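Local coordinates for protein GH127 beta-L-arabinofuranoside (Geobacillus stearothermophilus, PDB 4QK0) that probably hydrolyses beta-L-arabinofuranosides, acting as a glycoside hydrolase of family 127, at residues Pro384-Pro389 with Glu638-Trp644; Phe22-Tyr26 with Leu364-Ile369; Gly264-Arg268 with Glu333-Ala339. All blocks are in the same frame, centred on the assembly; numbering follows the deposited sequence.

Contact 1 (Pro384-Pro389 with Glu638-Trp644)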
loop_
_atom_site.group_PDB
_atom_site.type_symbol
_atom_site.label_atom_id
_atom_site.label_comp_id
_atom_site.label_asym_id
_atom_site.label_seq_id
_atom_site.Cartn_x
_atom_site.Cartn_y
_atom_site.Cartn_z
ATOM N N PRO A 384 -12.861 -4.279 -2.490
ATOM C CA PRO A 384 -11.759 -4.834 -1.716
ATOM C C PRO A 384 -12.128 -6.176 -1.153
ATOM O O PRO A 384 -13.295 -6.519 -1.091
ATOM C CB PRO A 384 -11.582 -3.797 -0.623
ATOM C CG PRO A 384 -12.971 -3.296 -0.392
ATOM C CD PRO A 384 -13.612 -3.261 -1.741
ATOM N N LEU A 385 -11.124 -6.961 -0.777
ATOM C CA LEU A 385 -11.352 -8.224 -0.106
ATOM C C LEU A 385 -11.061 -8.175 1.365
ATOM O O LEU A 385 -11.245 -9.173 2.106
ATOM C CB LEU A 385 -10.522 -9.333 -0.767
ATOM C CG LEU A 385 -11.148 -9.843 -2.065
ATOM C CD1 LEU A 385 -10.930 -8.863 -3.218
ATOM C CD2 LEU A 385 -10.493 -11.182 -2.327
ATOM N N GLU A 386 -10.644 -7.004 1.821
ATOM C CA GLU A 386 -10.356 -6.798 3.253
ATOM C C GLU A 386 -10.490 -5.331 3.570
ATOM O O GLU A 386 -9.895 -4.487 2.909
ATOM C CB GLU A 386 -8.969 -7.268 3.601
ATOM C CG GLU A 386 -8.544 -6.934 5.030
ATOM C CD GLU A 386 -7.211 -7.570 5.376
ATOM O OE1 GLU A 386 -7.154 -8.790 5.424
ATOM O OE2 GLU A 386 -6.196 -6.852 5.521
ATOM N N VAL A 387 -11.286 -5.028 4.581
ATOM C CA VAL A 387 -11.504 -3.652 4.987
ATOM C C VAL A 387 -11.334 -3.488 6.496
ATOM O O VAL A 387 -11.931 -4.207 7.272
ATOM C CB VAL A 387 -12.900 -3.174 4.583
ATOM C CG1 VAL A 387 -13.146 -1.773 5.063
ATOM C CG2 VAL A 387 -13.006 -3.137 3.075
ATOM N N TRP A 388 -10.465 -2.541 6.846
ATOM C CA TRP A 388 -10.347 -1.955 8.202
ATOM C C TRP A 388 -10.634 -0.443 7.986
ATOM O O TRP A 388 -9.780 0.251 7.506
ATOM C CB TRP A 388 -8.936 -2.223 8.762
ATOM C CG TRP A 388 -8.638 -1.663 10.155
ATOM C CD1 TRP A 388 -9.537 -1.246 11.080
ATOM C CD2 TRP A 388 -7.336 -1.469 10.743
ATOM N NE1 TRP A 388 -8.880 -0.816 12.199
ATOM C CE2 TRP A 388 -7.532 -0.943 12.019
ATOM C CE3 TRP A 388 -6.034 -1.693 10.305
ATOM C CZ2 TRP A 388 -6.464 -0.633 12.871
ATOM C CZ3 TRP A 388 -4.966 -1.391 11.143
ATOM C CH2 TRP A 388 -5.184 -0.874 12.405
ATOM N N PRO A 389 -11.852 0.045 8.307
ATOM C CA PRO A 389 -12.222 1.408 7.890
ATOM C C PRO A 389 -11.292 2.504 8.284
ATOM O O PRO A 389 -11.043 3.383 7.480
ATOM C CB PRO A 389 -13.563 1.630 8.543
ATOM C CG PRO A 389 -14.145 0.253 8.573
ATOM C CD PRO A 389 -12.992 -0.640 8.943
ATOM N N GLU A 638 -21.266 0.672 7.911
ATOM C CA GLU A 638 -19.820 0.668 7.881
ATOM C C GLU A 638 -19.249 -0.297 8.917
ATOM O O GLU A 638 -19.769 -0.442 10.019
ATOM C CB GLU A 638 -19.296 2.076 8.118
ATOM C CG GLU A 638 -17.812 2.234 7.831
ATOM C CD GLU A 638 -17.375 3.688 7.637
ATOM O OE1 GLU A 638 -18.111 4.491 7.051
ATOM O OE2 GLU A 638 -16.292 4.045 8.116
ATOM N N GLY A 639 -18.218 -1.025 8.519
ATOM C CA GLY A 639 -17.561 -1.943 9.423
ATOM C C GLY A 639 -16.473 -2.737 8.733
ATOM O O GLY A 639 -16.320 -2.681 7.497
ATOM N N GLU A 640 -15.680 -3.434 9.530
ATOM C CA GLU A 640 -14.678 -4.325 9.001
ATOM C C GLU A 640 -15.330 -5.431 8.155
ATOM O O GLU A 640 -16.471 -5.863 8.434
ATOM C CB GLU A 640 -13.861 -4.942 10.149
ATOM C CG GLU A 640 -12.986 -3.924 10.866
ATOM C CD GLU A 640 -11.974 -4.570 11.817
ATOM O OE1 GLU A 640 -11.397 -5.652 11.514
ATOM O OE2 GLU A 640 -11.801 -4.015 12.908
HETATM N N MSE A 641 -14.535 -5.942 7.201
HETATM C CA MSE A 641 -14.897 -7.129 6.379
HETATM C C MSE A 641 -13.654 -7.841 5.943
HETATM O O MSE A 641 -12.678 -7.200 5.646
HETATM C CB MSE A 641 -15.721 -6.655 5.179
HETATM C CG MSE A 641 -16.203 -7.804 4.298
HETATM SE SE MSE A 641 -14.800 -8.245 2.947
HETATM C CE MSE A 641 -14.925 -6.726 1.843
ATOM N N VAL A 642 -13.659 -9.172 5.980
ATOM C CA VAL A 642 -12.615 -9.954 5.374
ATOM C C VAL A 642 -13.173 -11.138 4.668
ATOM O O VAL A 642 -14.139 -11.698 5.106
ATOM C CB VAL A 642 -11.551 -10.505 6.360
ATOM C CG1 VAL A 642 -10.739 -9.377 6.941
ATOM C CG2 VAL A 642 -12.170 -11.276 7.496
ATOM N N VAL A 643 -12.470 -11.541 3.600
ATOM C CA VAL A 643 -12.730 -12.782 2.883
ATOM C C VAL A 643 -11.725 -13.826 3.322
ATOM O O VAL A 643 -12.099 -14.935 3.708
ATOM C CB VAL A 643 -12.605 -12.602 1.348
ATOM C CG1 VAL A 643 -12.615 -13.941 0.595
ATOM C CG2 VAL A 643 -13.733 -11.738 0.842
ATOM N N TRP A 644 -10.442 -13.473 3.265
ATOM C CA TRP A 644 -9.443 -14.419 3.608
ATOM C C TRP A 644 -9.220 -14.355 5.115
ATOM O O TRP A 644 -8.674 -13.385 5.636
ATOM C CB TRP A 644 -8.167 -14.145 2.820
ATOM C CG TRP A 644 -8.336 -14.491 1.414
ATOM C CD1 TRP A 644 -8.669 -13.654 0.386
ATOM C CD2 TRP A 644 -8.163 -15.780 0.845
ATOM N NE1 TRP A 644 -8.757 -14.352 -0.764
ATOM C CE2 TRP A 644 -8.420 -15.662 -0.516
ATOM C CE3 TRP A 644 -7.803 -17.026 1.360
ATOM C CZ2 TRP A 644 -8.345 -16.744 -1.389
ATOM C CZ3 TRP A 644 -7.698 -18.085 0.503
ATOM C CH2 TRP A 644 -8.002 -17.943 -0.870
HETATM O O HOH W 1 -9.503 -11.092 2.524
HETATM O O HOH W 2 -11.064 -6.150 8.584
#
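Val387 and Met641 grip each other through both backbone polar groups: Val387 N donates to Met641 O at 2.8 Å, at 169° and in the carbonyl plane, and Met641 N answers to Val387 O at 3.1 Å. They form the hydrogen-bonded pair of a short antiparallel ladder; Glu386 and Val642 form the next, non-hydrogen-bonded pair. Two CA-H...O contacts accompany these bonds, Glu386 CA to Met641 O and Glu640 CA to Val387 O. One step on, Val643 N reaches Leu385 O at 3.1 Å, a more bent bond. Two waters bridge the segments: one donates to Leu385 O and accepts from Trp644 N, while another donates to both Val387 O and Glu640 OE1.

The ladder adds strand 386-387, from the catalytic domain, to strand 641-647 of the C-terminal beta domain. It also reaches the second subunit. Glu640 takes backbone N-H groups from Asn569 and Leu570, and its OE2 makes a salt bridge to Arg544 of the second subunit, whose guanidinium makes a cation-pi contact with Trp388.

Packing follows the alternation of the strands. On one face Glu386 and Val642 run side by side, CG to CG1 at 3.8 Å. On the other, Val387 and Met641 lie together; Met641, a selenomethionine in this crystal, leaves with CG anti to the backbone N (chi1 -177°) and then bends twice, bringing SE to Leu385 O and CE to Pro384. Beyond the ladder the Pro389 ring crosses Glu640 at about a right angle, CD to CG at 3.8 Å. At the other end Leu385 CD2 meets the edge of the Trp644 indole, 3.9 Å from NE1. At the Pro384 end, the Met641 CE methyl sits 3.4 Å from Pro384 O, a carbonyl that also accepts from the Tyr630 hydroxyl.

Contact 2 (Phe22-Tyr26 with Leu364-Ile369)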
loop_
_atom_site.group_PDB
_atom_site.type_symbol
_atom_site.label_atom_id
_atom_site.label_comp_id
_atom_site.label_asym_id
_atom_site.label_seq_id
_atom_site.Cartn_x
_atom_site.Cartn_y
_atom_site.Cartn_z
ATOM N N PHE A 22 -33.445 -14.694 -7.827
ATOM C CA PHE A 22 -32.201 -14.003 -7.656
ATOM C C PHE A 22 -31.953 -12.919 -8.711
ATOM O O PHE A 22 -31.820 -11.742 -8.359
ATOM C CB PHE A 22 -31.058 -15.051 -7.608
ATOM C CG PHE A 22 -29.747 -14.489 -7.188
ATOM C CD1 PHE A 22 -29.462 -14.294 -5.839
ATOM C CD2 PHE A 22 -28.822 -14.081 -8.136
ATOM C CE1 PHE A 22 -28.248 -13.754 -5.457
ATOM C CE2 PHE A 22 -27.612 -13.540 -7.749
ATOM C CZ PHE A 22 -27.327 -13.368 -6.408
ATOM N N TRP A 23 -31.868 -13.287 -10.002
ATOM C CA TRP A 23 -31.609 -12.273 -11.040
ATOM C C TRP A 23 -32.806 -11.400 -11.340
ATOM O O TRP A 23 -32.662 -10.227 -11.657
ATOM C CB TRP A 23 -31.057 -12.883 -12.310
ATOM C CG TRP A 23 -29.728 -13.452 -12.076
ATOM C CD1 TRP A 23 -29.403 -14.771 -11.989
ATOM C CD2 TRP A 23 -28.528 -12.728 -11.838
ATOM N NE1 TRP A 23 -28.087 -14.916 -11.728
ATOM C CE2 TRP A 23 -27.510 -13.678 -11.653
ATOM C CE3 TRP A 23 -28.223 -11.379 -11.774
ATOM C CZ2 TRP A 23 -26.192 -13.323 -11.377
ATOM C CZ3 TRP A 23 -26.898 -11.010 -11.510
ATOM C CH2 TRP A 23 -25.903 -11.978 -11.305
ATOM N N LYS A 24 -33.993 -11.934 -11.157
ATOM C CA LYS A 24 -35.187 -11.147 -11.415
ATOM C C LYS A 24 -35.254 -9.962 -10.489
ATOM O O LYS A 24 -35.543 -8.827 -10.928
ATOM C CB LYS A 24 -36.455 -11.985 -11.248
ATOM C CG LYS A 24 -37.685 -11.349 -11.911
ATOM C CD LYS A 24 -38.921 -12.241 -11.819
ATOM C CE LYS A 24 -39.548 -12.197 -10.417
ATOM N NZ LYS A 24 -40.234 -10.894 -10.127
ATOM N N ARG A 25 -34.956 -10.186 -9.217
ATOM C CA ARG A 25 -34.875 -9.073 -8.261
ATOM C C ARG A 25 -33.881 -7.988 -8.721
ATOM O O ARG A 25 -34.183 -6.783 -8.666
ATOM C CB ARG A 25 -34.545 -9.594 -6.854
ATOM C CG ARG A 25 -34.879 -8.606 -5.726
ATOM C CD ARG A 25 -34.143 -8.959 -4.442
ATOM N NE ARG A 25 -32.723 -8.739 -4.597
ATOM C CZ ARG A 25 -32.119 -7.562 -4.492
ATOM N NH1 ARG A 25 -32.802 -6.443 -4.239
ATOM N NH2 ARG A 25 -30.796 -7.504 -4.601
ATOM N N TYR A 26 -32.720 -8.384 -9.238
ATOM C CA TYR A 26 -31.711 -7.392 -9.683
ATOM C C TYR A 26 -32.167 -6.614 -10.896
ATOM O O TYR A 26 -31.954 -5.390 -11.020
ATOM C CB TYR A 26 -30.363 -8.072 -9.979
ATOM C CG TYR A 26 -29.486 -8.328 -8.752
ATOM C CD1 TYR A 26 -28.860 -7.276 -8.108
ATOM C CD2 TYR A 26 -29.241 -9.596 -8.295
ATOM C CE1 TYR A 26 -28.056 -7.475 -7.000
ATOM C CE2 TYR A 26 -28.408 -9.810 -7.204
ATOM C CZ TYR A 26 -27.819 -8.703 -6.559
ATOM O OH TYR A 26 -27.030 -8.879 -5.470
ATOM N N LEU A 364 -19.918 -13.094 -11.837
ATOM C CA LEU A 364 -21.311 -12.746 -11.770
ATOM C C LEU A 364 -21.913 -12.774 -10.385
ATOM O O LEU A 364 -22.776 -11.921 -10.063
ATOM C CB LEU A 364 -22.142 -13.668 -12.675
ATOM C CG LEU A 364 -22.167 -13.342 -14.172
ATOM C CD1 LEU A 364 -22.943 -14.461 -14.895
ATOM C CD2 LEU A 364 -22.830 -12.007 -14.478
ATOM N N TYR A 365 -21.544 -13.758 -9.589
ATOM C CA TYR A 365 -22.148 -13.944 -8.282
ATOM C C TYR A 365 -21.292 -13.330 -7.143
ATOM O O TYR A 365 -21.620 -13.513 -5.937
ATOM C CB TYR A 365 -22.445 -15.440 -7.984
ATOM C CG TYR A 365 -23.580 -16.044 -8.831
ATOM C CD1 TYR A 365 -23.327 -16.522 -10.094
ATOM C CD2 TYR A 365 -24.891 -16.054 -8.390
ATOM C CE1 TYR A 365 -24.336 -17.054 -10.879
ATOM C CE2 TYR A 365 -25.917 -16.587 -9.160
ATOM C CZ TYR A 365 -25.632 -17.081 -10.420
ATOM O OH TYR A 365 -26.597 -17.612 -11.258
ATOM N N ASN A 366 -20.227 -12.618 -7.497
ATOM C CA ASN A 366 -19.290 -12.094 -6.482
ATOM C C ASN A 366 -18.845 -10.720 -6.815
ATOM O O ASN A 366 -19.524 -9.774 -6.478
ATOM C CB ASN A 366 -18.129 -13.040 -6.288
ATOM C CG ASN A 366 -18.595 -14.414 -5.800
ATOM O OD1 ASN A 366 -18.845 -14.616 -4.606
ATOM N ND2 ASN A 366 -18.662 -15.388 -6.716
ATOM N N GLY A 367 -17.799 -10.557 -7.578
ATOM C CA GLY A 367 -17.205 -9.236 -7.762
ATOM C C GLY A 367 -17.836 -8.239 -8.693
ATOM O O GLY A 367 -17.249 -7.156 -8.925
ATOM N N THR A 368 -18.952 -8.601 -9.318
ATOM C CA THR A 368 -19.686 -7.633 -10.140
ATOM C C THR A 368 -20.771 -7.051 -9.233
ATOM O O THR A 368 -20.795 -5.870 -9.004
ATOM C CB THR A 368 -20.375 -8.239 -11.399
ATOM O OG1 THR A 368 -21.153 -9.381 -11.007
ATOM C CG2 THR A 368 -19.350 -8.652 -12.426
ATOM N N ILE A 369 -21.710 -7.885 -8.815
ATOM C CA ILE A 369 -22.816 -7.427 -8.058
ATOM C C ILE A 369 -22.382 -6.874 -6.667
ATOM O O ILE A 369 -23.148 -6.155 -6.036
ATOM C CB ILE A 369 -23.905 -8.523 -7.911
ATOM C CG1 ILE A 369 -23.332 -9.830 -7.542
ATOM C CG2 ILE A 369 -24.671 -8.696 -9.227
ATOM C CD1 ILE A 369 -24.380 -10.838 -7.092
HETATM O O HOH W 3 -25.676 -6.734 -4.770
#
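Trp23 and Tyr365 adopt the same first torsion, CG opposite the carbonyl carbon (chi1 -66° and -70°), and this swings each ring out of its helix end toward the other. The indole N-H then points straight at the phenol oxygen: Trp23 NE1 to Tyr365 OH is 3.1 Å, an almost linear bond lying in the indole plane. The six-membered ring of Trp23 also turns its edge to the face of Tyr365, a T-shaped stack with the planes at 69°, in which CZ2 stands 3.9 Å from Tyr365 CZ. Bond and stack together fix how both rings are rotated.

Phe22 completes an aromatic cluster with these two. Its ring is nearly parallel to that of Tyr365 but slid so far along that little overlaps; CE2 to Tyr365 CD2 is 3.8 Å. Within the helix, Phe22 CD2 lies over one face of the Trp23 indole. At the far rim of that indole, CH2 comes 3.4 Å from Leu364 O in the ring plane.

Ile369 packs against all three aromatic residues of 22-26. With CG1 held between the backbone N and the carbonyl carbon, its two branches part: CG2 lies over the face of the Tyr26 ring, a CH-pi contact 4.3 Å from the ring centroid, and also touches Trp23 CZ3, whereas CD1 approaches Phe22 CZ at 3.9 Å, near the plane of the phenyl ring. A water bridges Tyr26 OH, 2.6 Å away, and Ile369 O.

The contact joins the first turn of helix 22-42 to the C-terminal end of helix 354-365 and the turn after it, inside the helical catalytic domain of the six-hairpin clan. Helix 413-422 flanks it, with Leu420 against Leu364 and Ile421 against Tyr26, while Val558, on strand 557-562, gives its backbone N to Asn366 OD1.

Contact 3 (Gly264-Arg268 with Glu333-Ala339)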
loop_
_atom_site.group_PDB
_atom_site.type_symbol
_atom_site.label_atom_id
_atom_site.label_comp_id
_atom_site.label_asym_id
_atom_site.label_seq_id
_atom_site.Cartn_x
_atom_site.Cartn_y
_atom_site.Cartn_z
ATOM N N GLY A 264 -1.014 -3.543 -17.255
ATOM C CA GLY A 264 -1.654 -2.277 -17.440
ATOM C C GLY A 264 -3.041 -2.212 -16.871
ATOM O O GLY A 264 -3.428 -3.000 -16.039
ATOM N N HIS A 265 -3.778 -1.218 -17.347
ATOM C CA HIS A 265 -5.141 -0.949 -16.888
ATOM C C HIS A 265 -6.034 -2.141 -17.195
ATOM O O HIS A 265 -6.070 -2.604 -18.346
ATOM C CB HIS A 265 -5.632 0.307 -17.637
ATOM C CG HIS A 265 -6.906 0.851 -17.120
ATOM N ND1 HIS A 265 -8.131 0.349 -17.492
ATOM C CD2 HIS A 265 -7.157 1.847 -16.235
ATOM C CE1 HIS A 265 -9.080 0.996 -16.838
ATOM N NE2 HIS A 265 -8.512 1.903 -16.064
ATOM N N ALA A 266 -6.780 -2.615 -16.194
ATOM C CA ALA A 266 -7.455 -3.857 -16.291
ATOM C C ALA A 266 -8.651 -3.854 -17.225
ATOM O O ALA A 266 -8.834 -4.831 -17.934
ATOM C CB ALA A 266 -7.876 -4.372 -14.947
ATOM N N VAL A 267 -9.471 -2.796 -17.211
ATOM C CA VAL A 267 -10.625 -2.751 -18.086
ATOM C C VAL A 267 -10.172 -2.667 -19.544
ATOM O O VAL A 267 -10.685 -3.381 -20.405
ATOM C CB VAL A 267 -11.542 -1.557 -17.786
ATOM C CG1 VAL A 267 -12.781 -1.643 -18.630
ATOM C CG2 VAL A 267 -11.970 -1.538 -16.302
ATOM N N ARG A 268 -9.210 -1.816 -19.809
ATOM C CA ARG A 268 -8.620 -1.687 -21.116
ATOM C C ARG A 268 -8.156 -3.064 -21.610
ATOM O O ARG A 268 -8.476 -3.491 -22.746
ATOM C CB ARG A 268 -7.437 -0.748 -21.101
ATOM C CG ARG A 268 -7.804 0.715 -21.123
ATOM C CD ARG A 268 -6.557 1.624 -21.076
ATOM N NE ARG A 268 -6.869 3.031 -21.259
ATOM C CZ ARG A 268 -7.461 3.803 -20.351
ATOM N NH1 ARG A 268 -7.784 3.321 -19.177
ATOM N NH2 ARG A 268 -7.774 5.049 -20.652
ATOM N N GLU A 333 -11.843 -3.210 -9.681
ATOM C CA GLU A 333 -12.876 -2.287 -10.161
ATOM C C GLU A 333 -14.087 -3.064 -10.687
ATOM O O GLU A 333 -13.948 -4.119 -11.333
ATOM C CB GLU A 333 -12.273 -1.477 -11.276
ATOM C CG GLU A 333 -13.063 -0.343 -11.801
ATOM C CD GLU A 333 -12.352 0.408 -12.942
ATOM O OE1 GLU A 333 -13.091 1.139 -13.583
ATOM O OE2 GLU A 333 -11.117 0.343 -13.193
ATOM N N THR A 334 -15.260 -2.567 -10.347
ATOM C CA THR A 334 -16.506 -3.142 -10.783
ATOM C C THR A 334 -16.490 -3.360 -12.306
ATOM O O THR A 334 -16.778 -4.451 -12.752
ATOM C CB THR A 334 -17.703 -2.236 -10.354
ATOM O OG1 THR A 334 -17.698 -2.063 -8.926
ATOM C CG2 THR A 334 -19.006 -2.877 -10.742
ATOM N N CYS A 335 -16.097 -2.339 -13.050
ATOM C CA CYS A 335 -16.053 -2.397 -14.491
ATOM C C CYS A 335 -15.106 -3.490 -15.031
ATOM O O CYS A 335 -15.353 -4.050 -16.088
ATOM C CB CYS A 335 -15.675 -1.045 -15.074
ATOM S SG CYS A 335 -17.060 0.073 -15.033
ATOM N N ALA A 336 -14.059 -3.827 -14.283
ATOM C CA ALA A 336 -13.115 -4.829 -14.753
ATOM C C ALA A 336 -13.727 -6.197 -14.612
ATOM O O ALA A 336 -13.447 -7.069 -15.417
ATOM C CB ALA A 336 -11.812 -4.771 -13.985
ATOM N N SER A 337 -14.517 -6.400 -13.564
ATOM C CA SER A 337 -15.145 -7.680 -13.351
ATOM C C SER A 337 -16.285 -7.898 -14.379
ATOM O O SER A 337 -16.452 -9.008 -14.889
ATOM C CB SER A 337 -15.657 -7.815 -11.934
ATOM O OG SER A 337 -14.586 -8.185 -11.095
ATOM N N ILE A 338 -17.001 -6.823 -14.720
ATOM C CA ILE A 338 -17.954 -6.849 -15.790
ATOM C C ILE A 338 -17.223 -7.193 -17.075
ATOM O O ILE A 338 -17.668 -8.025 -17.872
ATOM C CB ILE A 338 -18.652 -5.489 -15.906
ATOM C CG1 ILE A 338 -19.514 -5.218 -14.673
ATOM C CG2 ILE A 338 -19.461 -5.400 -17.181
ATOM C CD1 ILE A 338 -20.041 -3.790 -14.635
ATOM N N ALA A 339 -16.091 -6.539 -17.326
ATOM C CA ALA A 339 -15.340 -6.809 -18.570
ATOM C C ALA A 339 -14.864 -8.270 -18.622
ATOM O O ALA A 339 -14.807 -8.877 -19.689
ATOM C CB ALA A 339 -14.149 -5.904 -18.675
#
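The Val267 and Glu333 side chains cross at about a right angle, with Val267 CG2 resting against the first turn of helix 334-350. That methyl lies 3.7 Å from Glu333 OE2 and 3.9 Å from Cys335 CB, and touches Ala336 N. Next to it along the helix, Ala266 CB meets Ala336 CB at 4.1 Å, small side chains that let the two helix starts come close.

His265 also crosses Glu333, ring and carboxylate planes 89° apart. Its NE2 stands 4.2 Å from Glu333 OE2 and is hydrogen-bonded to Glu317 OE2 instead. The ring is held from its own segment too: ND1 accepts a weak capping bond from Arg268 N at 3.3 Å, and Arg268 NH1 lies over the centre of one face. Alanine in place of Glu333 would remove the carboxylate and probably leave a gap beside Val267 CG2 and the His265 ring.

The Cys335-Cys412 disulfide seen in another structure of this protein is not formed here. His265 and Glu333 occupy the N-cap positions of helices 266-283 and 334-350. These helices, not consecutive in the chain, start side by side and run the same way, as inner helices of an (alpha/alpha)6 barrel do, the fold expected for this catalytic domain.

How the contacts relate
From the N terminus, residues 22-26 open contact 2, which waits for the chain to run through most of the helical catalytic domain. Inside that long loop contact 3 opens at 264-268 and closes at 333-339, so it is nested; contact 2 then closes at 364-369. The two touch, as the turn at Gly367 and Thr368 packs on Thr334, Ser337 and Ile338 of helix 334-350. Contact 1 comes afterwards in series: it opens at 384-389, the chain makes a strand-rich passage, and 638-644 returns. Its nearest atoms stay about 8 Å from contact 2 and 7 Å from contact 3. Contacts 2 and 3 bind helices together; contact 1 joins the catalytic and C-terminal domains.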